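RAI1 (Scheffersomyces stipitis, PDB 5ULJ) removes the entire NAD cap from the 5' end of NAD-capped RNAs, a metal-dependent hydrolysis, and binds RAT1 directly, stimulating its exoribonuclease activity. Local coordinates at residues A[26-31]-A[215-220]; A[233-238]-A[254-259]; A[30-35]-A[88-93]. All coordinates share one frame; numbering follows the deposited sequence.

Contact 1: A[26-31]-A[215-220]. With 0WD ([[(2R,3S,4R,5R)-5-(3-aminocarbonyl-4H-pyridin-1-yl)-3,4-bis(oxidanyl)oxolan-2-yl]methoxy-oxidanyl-phosphoryl] [(2R,3S,4R,5R)-5-(6-aminopurin-9-yl)-4-oxidanyl-3-phosphonooxy-oxolan-2-yl]methyl hydrogen phosphate), chain F.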
loop_
_atom_site.group_PDB
_atom_site.type_symbol
_atom_site.label_atom_id
_atom_site.label_comp_id
_atom_site.label_asym_id
_atom_site.label_seq_id
_atom_site.Cartn_x
_atom_site.Cartn_y
_atom_site.Cartn_z
ATOM N N PRO A 26 6.826 8.216 11.689
ATOM C CA PRO A 26 7.450 8.000 10.381
ATOM C C PRO A 26 7.890 9.305 9.720
ATOM O O PRO A 26 7.344 10.365 10.025
ATOM C CB PRO A 26 6.335 7.334 9.572
ATOM C CG PRO A 26 5.082 7.865 10.177
ATOM C CD PRO A 26 5.368 8.009 11.647
ATOM N N LYS A 27 8.870 9.221 8.829
ATOM C CA LYS A 27 9.289 10.375 8.045
ATOM C C LYS A 27 9.736 9.944 6.654
ATOM O O LYS A 27 10.488 8.980 6.506
ATOM C CB LYS A 27 10.422 11.134 8.742
ATOM C CG LYS A 27 10.980 12.274 7.904
ATOM C CD LYS A 27 12.348 12.723 8.380
ATOM C CE LYS A 27 13.246 13.044 7.194
ATOM N NZ LYS A 27 14.406 13.894 7.581
ATOM N N GLU A 28 9.266 10.655 5.635
ATOM C CA GLU A 28 9.695 10.400 4.265
ATOM C C GLU A 28 11.153 10.808 4.078
ATOM O O GLU A 28 11.568 11.874 4.533
ATOM C CB GLU A 28 8.804 11.152 3.274
ATOM C CG GLU A 28 9.269 11.078 1.829
ATOM C CD GLU A 28 8.367 11.856 0.891
ATOM O OE1 GLU A 28 7.165 11.527 0.808
ATOM O OE2 GLU A 28 8.858 12.801 0.239
ATOM N N ILE A 29 11.931 9.957 3.415
ATOM C CA ILE A 29 13.327 10.277 3.138
ATOM C C ILE A 29 13.571 10.445 1.638
ATOM O O ILE A 29 14.459 11.195 1.233
ATOM C CB ILE A 29 14.281 9.206 3.706
ATOM C CG1 ILE A 29 13.885 7.811 3.225
ATOM C CG2 ILE A 29 14.284 9.252 5.225
ATOM C CD1 ILE A 29 14.917 6.754 3.550
ATOM N N PHE A 30 12.785 9.751 0.820
ATOM C CA PHE A 30 12.803 9.979 -0.623
ATOM C C PHE A 30 11.541 9.448 -1.292
ATOM O O PHE A 30 10.734 8.754 -0.671
ATOM C CB PHE A 30 14.048 9.352 -1.271
ATOM C CG PHE A 30 14.114 7.851 -1.175
ATOM C CD1 PHE A 30 14.685 7.238 -0.075
ATOM C CD2 PHE A 30 13.635 7.055 -2.204
ATOM C CE1 PHE A 30 14.762 5.859 0.010
ATOM C CE2 PHE A 30 13.708 5.675 -2.126
ATOM C CZ PHE A 30 14.273 5.078 -1.019
ATOM N N ALA A 31 11.375 9.790 -2.565
ATOM C CA ALA A 31 10.206 9.375 -3.324
ATOM C C ALA A 31 10.570 9.080 -4.772
ATOM O O ALA A 31 11.562 9.591 -5.293
ATOM C CB ALA A 31 9.124 10.445 -3.258
ATOM N N GLU A 215 -0.292 6.047 -13.296
ATOM C CA GLU A 215 0.266 7.040 -12.385
ATOM C C GLU A 215 0.352 6.517 -10.957
ATOM O O GLU A 215 -0.661 6.195 -10.337
ATOM C CB GLU A 215 -0.567 8.325 -12.417
ATOM C CG GLU A 215 -0.494 9.079 -13.733
ATOM C CD GLU A 215 -1.365 10.320 -13.743
ATOM O OE1 GLU A 215 -2.541 10.227 -13.334
ATOM O OE2 GLU A 215 -0.871 11.391 -14.156
ATOM N N GLN A 216 1.574 6.432 -10.444
ATOM C CA GLN A 216 1.808 5.975 -9.081
ATOM C C GLN A 216 2.895 6.809 -8.416
ATOM O O GLN A 216 4.057 6.755 -8.815
ATOM C CB GLN A 216 2.200 4.494 -9.067
ATOM C CG GLN A 216 1.088 3.543 -9.482
ATOM C CD GLN A 216 0.072 3.319 -8.378
ATOM O OE1 GLN A 216 -0.875 4.090 -8.224
ATOM N NE2 GLN A 216 0.266 2.258 -7.604
ATOM N N TYR A 217 2.510 7.588 -7.412
ATOM C CA TYR A 217 3.468 8.365 -6.635
ATOM C C TYR A 217 3.860 7.584 -5.389
ATOM O O TYR A 217 3.047 7.398 -4.483
ATOM C CB TYR A 217 2.884 9.730 -6.255
ATOM C CG TYR A 217 3.806 10.591 -5.420
ATOM C CD1 TYR A 217 4.762 11.403 -6.018
ATOM C CD2 TYR A 217 3.715 10.601 -4.034
ATOM C CE1 TYR A 217 5.605 12.195 -5.258
ATOM C CE2 TYR A 217 4.552 11.389 -3.267
ATOM C CZ TYR A 217 5.495 12.184 -3.884
ATOM O OH TYR A 217 6.329 12.969 -3.120
ATOM N N ILE A 218 5.106 7.126 -5.348
ATOM C CA ILE A 218 5.563 6.282 -4.252
ATOM C C ILE A 218 6.416 7.046 -3.250
ATOM O O ILE A 218 7.518 7.491 -3.566
ATOM C CB ILE A 218 6.377 5.081 -4.763
ATOM C CG1 ILE A 218 5.604 4.330 -5.850
ATOM C CG2 ILE A 218 6.736 4.155 -3.605
ATOM C CD1 ILE A 218 4.288 3.754 -5.380
ATOM N N SER A 219 5.895 7.194 -2.038
ATOM C CA SER A 219 6.672 7.741 -0.936
ATOM C C SER A 219 7.448 6.614 -0.267
ATOM O O SER A 219 6.949 5.497 -0.145
ATOM C CB SER A 219 5.761 8.443 0.074
ATOM O OG SER A 219 6.489 8.865 1.215
ATOM N N VAL A 220 8.678 6.899 0.145
ATOM C CA VAL A 220 9.465 5.922 0.886
ATOM C C VAL A 220 9.852 6.508 2.234
ATOM O O VAL A 220 10.543 7.525 2.307
ATOM C CB VAL A 220 10.727 5.495 0.122
ATOM C CG1 VAL A 220 11.480 4.438 0.915
ATOM C CG2 VAL A 220 10.357 4.965 -1.253
HETATM C C1M 0WD F . 3.166 -1.930 -6.635
HETATM C C2M 0WD F . 1.926 -2.297 -5.869
HETATM O O2M 0WD F . 1.308 -3.464 -6.434
HETATM C C3M 0WD F . 1.139 -1.069 -6.202
HETATM O O3M 0WD F . 0.918 -1.069 -7.614
HETATM O O4M 0WD F . 3.471 -0.664 -6.015
HETATM C C4M 0WD F . 2.178 0.007 -5.867
HETATM C C5M 0WD F . 2.021 0.560 -4.441
HETATM O O5M 0WD F . 2.430 -0.379 -3.443
HETATM P PN 0WD F . 1.651 -0.387 -2.032
HETATM O O1N 0WD F . 1.455 1.077 -1.943
HETATM O O2N 0WD F . 2.611 -1.150 -1.205
HETATM O O3P 0WD F . 0.270 -1.151 -2.339
HETATM P PA 0WD F . -1.139 -0.948 -1.608
HETATM O O1A 0WD F . -1.893 -2.218 -1.685
HETATM O O2A 0WD F . -0.920 -0.309 -0.293
HETATM O O5B 0WD F . -1.850 0.121 -2.584
HETATM C C5B 0WD F . -2.917 -0.293 -3.441
HETATM C C4B 0WD F . -2.862 0.496 -4.753
HETATM C C3B 0WD F . -4.242 0.811 -5.268
HETATM O O3B 0WD F . -4.911 1.774 -4.430
HETATM P "P2'" 0WD F . -6.043 1.323 -3.407
HETATM O OP2 0WD F . -6.915 2.518 -3.395
HETATM O OP1 0WD F . -6.641 0.142 -4.044
HETATM O OP3 0WD F . -5.313 1.086 -2.153
HETATM O O4B 0WD F . -2.356 -0.309 -5.842
HETATM C C1B 0WD F . -2.886 0.324 -7.052
HETATM C C2B 0WD F . -3.784 1.446 -6.542
HETATM O O2B 0WD F . -2.980 2.588 -6.225
#

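Contact 2: A[233-238]-A[254-259]. With CA (calcium ion), chain E; 0WD ([[(2R,3S,4R,5R)-5-(3-aminocarbonyl-4H-pyridin-1-yl)-3,4-bis(oxidanyl)oxolan-2-yl]methoxy-oxidanyl-phosphoryl] [(2R,3S,4R,5R)-5-(6-aminopurin-9-yl)-4-oxidanyl-3-phosphonooxy-oxolan-2-yl]methyl hydrogen phosphate), chain F.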
loop_
_atom_site.group_PDB
_atom_site.type_symbol
_atom_site.label_atom_id
_atom_site.label_comp_id
_atom_site.label_asym_id
_atom_site.label_seq_id
_atom_site.Cartn_x
_atom_site.Cartn_y
_atom_site.Cartn_z
ATOM N N ALA A 233 7.816 1.478 1.433
ATOM C CA ALA A 233 7.442 2.171 0.207
ATOM C C ALA A 233 5.939 2.045 -0.003
ATOM O O ALA A 233 5.403 0.938 -0.034
ATOM C CB ALA A 233 8.203 1.611 -0.984
ATOM N N GLY A 234 5.257 3.178 -0.139
ATOM C CA GLY A 234 3.812 3.171 -0.284
ATOM C C GLY A 234 3.273 4.237 -1.218
ATOM O O GLY A 234 3.749 5.373 -1.224
ATOM N N GLU A 235 2.270 3.865 -2.004
ATOM C CA GLU A 235 1.633 4.785 -2.940
ATOM C C GLU A 235 0.827 5.850 -2.203
ATOM O O GLU A 235 0.129 5.555 -1.233
ATOM C CB GLU A 235 0.733 4.014 -3.913
ATOM C CG GLU A 235 0.116 4.860 -5.020
ATOM C CD GLU A 235 -1.227 5.454 -4.636
ATOM O OE1 GLU A 235 -1.789 5.044 -3.598
ATOM O OE2 GLU A 235 -1.719 6.334 -5.372
ATOM N N VAL A 236 0.932 7.090 -2.671
ATOM C CA VAL A 236 0.169 8.200 -2.112
ATOM C C VAL A 236 -0.711 8.818 -3.195
ATOM O O VAL A 236 -0.248 9.071 -4.307
ATOM C CB VAL A 236 1.092 9.277 -1.508
ATOM C CG1 VAL A 236 0.293 10.505 -1.104
ATOM C CG2 VAL A 236 1.854 8.714 -0.318
ATOM N N ASP A 237 -1.978 9.055 -2.870
ATOM C CA ASP A 237 -2.942 9.537 -3.855
ATOM C C ASP A 237 -2.742 11.007 -4.217
ATOM O O ASP A 237 -2.635 11.347 -5.395
ATOM C CB ASP A 237 -4.368 9.319 -3.349
ATOM C CG ASP A 237 -4.751 7.854 -3.309
ATOM O OD1 ASP A 237 -4.165 7.066 -4.082
ATOM O OD2 ASP A 237 -5.638 7.491 -2.508
ATOM N N CYS A 238 -2.697 11.874 -3.210
ATOM C CA CYS A 238 -2.574 13.306 -3.462
ATOM C C CYS A 238 -2.114 14.091 -2.237
ATOM O O CYS A 238 -1.889 13.527 -1.166
ATOM C CB CYS A 238 -3.908 13.870 -3.958
ATOM S SG CYS A 238 -5.208 13.918 -2.703
ATOM N N TYR A 254 0.024 14.658 2.931
ATOM C CA TYR A 254 -0.493 13.663 1.995
ATOM C C TYR A 254 -1.934 13.275 2.311
ATOM O O TYR A 254 -2.405 13.457 3.433
ATOM C CB TYR A 254 0.386 12.414 2.003
ATOM C CG TYR A 254 1.734 12.587 1.341
ATOM C CD1 TYR A 254 1.921 13.514 0.323
ATOM C CD2 TYR A 254 2.819 11.816 1.731
ATOM C CE1 TYR A 254 3.157 13.668 -0.285
ATOM C CE2 TYR A 254 4.054 11.961 1.132
ATOM C CZ TYR A 254 4.218 12.888 0.126
ATOM O OH TYR A 254 5.451 13.030 -0.467
ATOM N N MET A 255 -2.622 12.732 1.311
ATOM C CA MET A 255 -3.995 12.264 1.476
ATOM C C MET A 255 -4.204 10.889 0.862
ATOM O O MET A 255 -3.413 10.436 0.035
ATOM C CB MET A 255 -4.985 13.236 0.838
ATOM C CG MET A 255 -5.113 14.573 1.517
ATOM S SD MET A 255 -6.406 15.536 0.713
ATOM C CE MET A 255 -7.836 14.518 1.043
ATOM N N GLU A 256 -5.287 10.239 1.266
ATOM C CA GLU A 256 -5.719 9.001 0.636
ATOM C C GLU A 256 -7.134 9.172 0.092
ATOM O O GLU A 256 -7.991 9.758 0.753
ATOM C CB GLU A 256 -5.660 7.837 1.624
ATOM C CG GLU A 256 -5.869 6.475 0.988
ATOM C CD GLU A 256 -4.717 6.064 0.090
ATOM O OE1 GLU A 256 -3.611 6.626 0.240
ATOM O OE2 GLU A 256 -4.919 5.181 -0.769
ATOM N N LEU A 257 -7.372 8.666 -1.113
ATOM C CA LEU A 257 -8.686 8.771 -1.738
ATOM C C LEU A 257 -9.304 7.392 -1.940
ATOM O O LEU A 257 -8.679 6.499 -2.510
ATOM C CB LEU A 257 -8.589 9.510 -3.073
ATOM C CG LEU A 257 -8.056 10.944 -3.007
ATOM C CD1 LEU A 257 -8.086 11.594 -4.381
ATOM C CD2 LEU A 257 -8.848 11.768 -2.002
ATOM N N LYS A 258 -10.534 7.221 -1.465
ATOM C CA LYS A 258 -11.220 5.937 -1.555
ATOM C C LYS A 258 -12.660 6.103 -2.024
ATOM O O LYS A 258 -13.250 7.174 -1.882
ATOM C CB LYS A 258 -11.205 5.223 -0.202
ATOM C CG LYS A 258 -9.825 4.991 0.390
ATOM C CD LYS A 258 -9.075 3.904 -0.355
ATOM C CE LYS A 258 -7.835 3.484 0.414
ATOM N NZ LYS A 258 -7.058 2.434 -0.299
ATOM N N THR A 259 -13.226 5.036 -2.579
ATOM C CA THR A 259 -14.639 5.022 -2.941
ATOM C C THR A 259 -15.338 3.792 -2.381
ATOM O O THR A 259 -14.721 2.743 -2.198
ATOM C CB THR A 259 -14.849 5.051 -4.465
ATOM O OG1 THR A 259 -14.251 3.893 -5.060
ATOM C CG2 THR A 259 -14.232 6.290 -5.055
HETATM CA CA CA E . -6.504 5.153 -3.142
HETATM C C1M 0WD F . 3.166 -1.930 -6.635
HETATM C C2M 0WD F . 1.926 -2.297 -5.869
HETATM O O2M 0WD F . 1.308 -3.464 -6.434
HETATM C C3M 0WD F . 1.139 -1.069 -6.202
HETATM O O3M 0WD F . 0.918 -1.069 -7.614
HETATM O O4M 0WD F . 3.471 -0.664 -6.015
HETATM C C4M 0WD F . 2.178 0.007 -5.867
HETATM C C5M 0WD F . 2.021 0.560 -4.441
HETATM O O5M 0WD F . 2.430 -0.379 -3.443
HETATM P PN 0WD F . 1.651 -0.387 -2.032
HETATM O O1N 0WD F . 1.455 1.077 -1.943
HETATM O O2N 0WD F . 2.611 -1.150 -1.205
HETATM O O3P 0WD F . 0.270 -1.151 -2.339
HETATM P PA 0WD F . -1.139 -0.948 -1.608
HETATM O O1A 0WD F . -1.893 -2.218 -1.685
HETATM O O2A 0WD F . -0.920 -0.309 -0.293
HETATM O O5B 0WD F . -1.850 0.121 -2.584
HETATM C C5B 0WD F . -2.917 -0.293 -3.441
HETATM C C4B 0WD F . -2.862 0.496 -4.753
HETATM C C3B 0WD F . -4.242 0.811 -5.268
HETATM O O3B 0WD F . -4.911 1.774 -4.430
HETATM P "P2'" 0WD F . -6.043 1.323 -3.407
HETATM O OP2 0WD F . -6.915 2.518 -3.395
HETATM O OP1 0WD F . -6.641 0.142 -4.044
HETATM O OP3 0WD F . -5.313 1.086 -2.153
HETATM O O4B 0WD F . -2.356 -0.309 -5.842
HETATM C C1B 0WD F . -2.886 0.324 -7.052
HETATM C C2B 0WD F . -3.784 1.446 -6.542
HETATM O O2B 0WD F . -2.980 2.588 -6.225
HETATM O O HOH W 1 -1.055 5.993 1.132
HETATM O O HOH W 2 -5.552 4.672 -5.727
HETATM O O HOH W 3 -3.993 4.591 -2.788
#

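Contact 3: A[30-35]-A[88-93]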
loop_
_atom_site.group_PDB
_atom_site.type_symbol
_atom_site.label_atom_id
_atom_site.label_comp_id
_atom_site.label_asym_id
_atom_site.label_seq_id
_atom_site.Cartn_x
_atom_site.Cartn_y
_atom_site.Cartn_z
ATOM N N PHE A 30 12.785 9.751 0.820
ATOM C CA PHE A 30 12.803 9.979 -0.623
ATOM C C PHE A 30 11.541 9.448 -1.292
ATOM O O PHE A 30 10.734 8.754 -0.671
ATOM C CB PHE A 30 14.048 9.352 -1.271
ATOM C CG PHE A 30 14.114 7.851 -1.175
ATOM C CD1 PHE A 30 14.685 7.238 -0.075
ATOM C CD2 PHE A 30 13.635 7.055 -2.204
ATOM C CE1 PHE A 30 14.762 5.859 0.010
ATOM C CE2 PHE A 30 13.708 5.675 -2.126
ATOM C CZ PHE A 30 14.273 5.078 -1.019
ATOM N N ALA A 31 11.375 9.790 -2.565
ATOM C CA ALA A 31 10.206 9.375 -3.324
ATOM C C ALA A 31 10.570 9.080 -4.772
ATOM O O ALA A 31 11.562 9.591 -5.293
ATOM C CB ALA A 31 9.124 10.445 -3.258
ATOM N N PHE A 32 9.768 8.238 -5.413
ATOM C CA PHE A 32 9.888 8.003 -6.844
ATOM C C PHE A 32 8.495 7.775 -7.410
ATOM O O PHE A 32 7.538 7.600 -6.656
ATOM C CB PHE A 32 10.814 6.817 -7.145
ATOM C CG PHE A 32 10.277 5.483 -6.702
ATOM C CD1 PHE A 32 10.425 5.058 -5.392
ATOM C CD2 PHE A 32 9.647 4.642 -7.605
ATOM C CE1 PHE A 32 9.943 3.826 -4.988
ATOM C CE2 PHE A 32 9.161 3.410 -7.207
ATOM C CZ PHE A 32 9.309 3.002 -5.897
ATOM N N ALA A 33 8.370 7.790 -8.731
ATOM C CA ALA A 33 7.050 7.691 -9.334
ATOM C C ALA A 33 7.051 7.012 -10.693
ATOM O O ALA A 33 8.037 7.049 -11.426
ATOM C CB ALA A 33 6.430 9.077 -9.454
ATOM N N ARG A 34 5.928 6.377 -11.006
ATOM C CA ARG A 34 5.640 5.907 -12.350
ATOM C C ARG A 34 4.605 6.850 -12.942
ATOM O O ARG A 34 3.517 7.001 -12.389
ATOM C CB ARG A 34 5.123 4.468 -12.331
ATOM C CG ARG A 34 4.909 3.857 -13.707
ATOM C CD ARG A 34 4.415 2.422 -13.593
ATOM N NE ARG A 34 3.047 2.351 -13.087
ATOM C CZ ARG A 34 2.510 1.271 -12.530
ATOM N NH1 ARG A 34 3.229 0.165 -12.397
ATOM N NH2 ARG A 34 1.256 1.297 -12.098
ATOM N N ASP A 35 4.939 7.507 -14.049
ATOM C CA ASP A 35 4.020 8.487 -14.614
ATOM C C ASP A 35 2.987 7.833 -15.524
ATOM O O ASP A 35 2.932 6.609 -15.645
ATOM C CB ASP A 35 4.784 9.591 -15.365
ATOM C CG ASP A 35 5.683 9.056 -16.469
ATOM O OD1 ASP A 35 5.395 7.984 -17.039
ATOM O OD2 ASP A 35 6.688 9.731 -16.774
ATOM N N LYS A 88 12.639 -3.912 -8.114
ATOM C CA LYS A 88 13.609 -3.261 -8.992
ATOM C C LYS A 88 13.645 -1.743 -8.837
ATOM O O LYS A 88 14.691 -1.168 -8.539
ATOM C CB LYS A 88 13.316 -3.618 -10.451
ATOM C CG LYS A 88 14.201 -2.895 -11.453
ATOM C CD LYS A 88 13.877 -3.310 -12.880
ATOM C CE LYS A 88 14.720 -2.535 -13.881
ATOM N NZ LYS A 88 14.457 -2.967 -15.283
ATOM N N CYS A 89 12.500 -1.099 -9.039
ATOM C CA CYS A 89 12.433 0.357 -9.020
ATOM C C CYS A 89 12.643 0.920 -7.618
ATOM O O CYS A 89 13.222 1.994 -7.455
ATOM C CB CYS A 89 11.097 0.828 -9.590
ATOM S SG CYS A 89 10.839 0.324 -11.305
ATOM N N LEU A 90 12.174 0.193 -6.610
ATOM C CA LEU A 90 12.393 0.591 -5.226
ATOM C C LEU A 90 13.886 0.614 -4.903
ATOM O O LEU A 90 14.384 1.566 -4.303
ATOM C CB LEU A 90 11.660 -0.353 -4.269
ATOM C CG LEU A 90 11.975 -0.184 -2.781
ATOM C CD1 LEU A 90 11.654 1.229 -2.316
ATOM C CD2 LEU A 90 11.217 -1.211 -1.952
ATOM N N LEU A 91 14.594 -0.434 -5.311
ATOM C CA LEU A 91 16.025 -0.537 -5.046
ATOM C C LEU A 91 16.824 0.461 -5.879
ATOM O O LEU A 91 17.888 0.917 -5.461
ATOM C CB LEU A 91 16.518 -1.961 -5.310
ATOM C CG LEU A 91 15.976 -3.028 -4.357
ATOM C CD1 LEU A 91 16.650 -4.365 -4.605
ATOM C CD2 LEU A 91 16.149 -2.595 -2.909
ATOM N N THR A 92 16.309 0.798 -7.058
ATOM C CA THR A 92 16.920 1.830 -7.886
ATOM C C THR A 92 16.878 3.170 -7.155
ATOM O O THR A 92 17.872 3.896 -7.104
ATOM C CB THR A 92 16.214 1.961 -9.251
ATOM O OG1 THR A 92 16.454 0.783 -10.030
ATOM C CG2 THR A 92 16.737 3.171 -10.013
ATOM N N ALA A 93 15.723 3.481 -6.575
ATOM C CA ALA A 93 15.547 4.729 -5.841
ATOM C C ALA A 93 16.332 4.720 -4.533
ATOM O O ALA A 93 16.882 5.743 -4.126
ATOM C CB ALA A 93 14.072 4.979 -5.573
#

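Contact 1: A[26-31]-A[215-220]
I29 and F30 share a single partner, V220, so a classic beta bulge interrupts the antiparallel pairing of strands 27-34 and 216-225. The carbonyl of V220 accepts a nearly straight bond from I29 N (N to O 3.0 Å, 170° at the hydrogen) and a weak one from F30 N. V220 N returns a bond to F30 O at 2.9 Å, and beyond the bulge A31 lies level with S219 as a non-hydrogen-bonded pair.

With CG set between its backbone N and carbonyl carbon (chi1 64°), the F30 ring swings across V220. V220 CB sits over one face, 3.8 Å from the ring centroid, in a CH-pi contact, and V220 CG1 comes within 3.5 Å of F30 CZ. A branched valine suits this spot because it offers the flat ring a compact, wholly apolar surface.

Beside S219 the contact turns polar. The extended chain of E28 brings OE1 to S219 OG, which donates a 2.8 Å hydrogen bond from the anti side, 26° out of the carboxylate plane. The same OE1 also bonds Y254 OH, while OE2 forms a salt bridge with K48, so this buried acid is well satisfied. Separately, small A31 packs on the Y217 ring, A31 CB lying 3.8 Å from Y217 OH, a hydroxyl hydrogen-bonded to K48 NZ. This is an antiparallel, bulged pairing within the PD-(D/E)XK nuclease core of the DXO/Dom3Z family.

Contact 2: A[233-238]-A[254-259]
The metal site of a PD-(D/E)XK nuclease forms where strands 228-239 and 254-261 converge, and D237, E256 and L257 bind the calcium ion. D237 OD2 coordinates calcium at 2.6 Å and L257 O at 2.6 Å, with E256 OE2 longer at 2.9 Å. OP2 of the bound NADP analogue and two waters complete the six ligands. D237 and E256 suit the site because their carboxylates, planes 40° apart, can crowd together around a cation that probably offsets their repulsion. The E256 chain, bent at chi2 (69°), turns back toward D237. E256 OE1 accepts a hydrogen bond from a water that also donates to E235 O, bridging the strands.

K258, long enough to reach past the metal, sets NZ 2.9 Å from OP3 of the ligand, and E235 N donates to the ligand's O1N. Away from the metal, M255 N donates a 2.7 Å hydrogen bond to C238 O, and C238 SG packs on M255 CB. V236 CG1 lies over a face of the Y254 ring, whose hydroxyl bonds E28. D237 OD2 does double duty, its anti lone pair accepting the L257 N-H: N to OD2 is an unusually short, doubtful 2.5 Å, 172° at the hydrogen.

Contact 3: A[30-35]-A[88-93]
The side chains of F32 and A93 meet by apolar contacts, which make up most of this interface between strand 27-34 and helix 88-101. A93 CB touches both phenylalanines in the corner their rings make, 3.7 Å from F32 CD1 and 3.5 Å from F30 CE2. Alanine suits the place because its lone methyl lets the helix backbone come close to both rings. The F32 ring continues along the helix: CE2 is 4.0 Å from C89 CB, and CE1 is 4.1 Å from L90 CD1, a leucine branch that crosses the ring obliquely.

Contacts between ring faces and the helix backbone form a second group. The carbonyl oxygen of C89 stands 4.2 Å above the F32 ring plane, over its centre, whereas A93 O lies above the F30 face, displaced toward the rim. F32 CB already points at the helix, and chi1 of 67° carries the ring on toward C89 and L90. Large flat rings are apt here, since they span the 9.0 Å between the axes of the two segments.

The axes of segments 30-34 and 88-93 run at 141° to each other, N-to-C; F32 also touches I218 of strand 216-225, and A33 leans on V47 of helix 44-50.

Overall arrangement
Strand 27-34 serves both contact 1 and contact 3, which share F30 and A31 and have centres about 9 Å apart. Strand 216-225 follows, pairing next with strand 228-239, whose later part meets strand 254-261 in contact 2, about 11 Å between centres from contact 1. Contacts 2 and 3 lie farther apart, about 16 Å between centres, yet touch where A233 packs on L90. Along the chain, contacts 1 and 3 start from the same strand, and both close before contact 2 opens. Neighbouring strands therefore connect helix 88-101 to the calcium and substrate site; contacts 1 and 2 both touch the bound nucleotide.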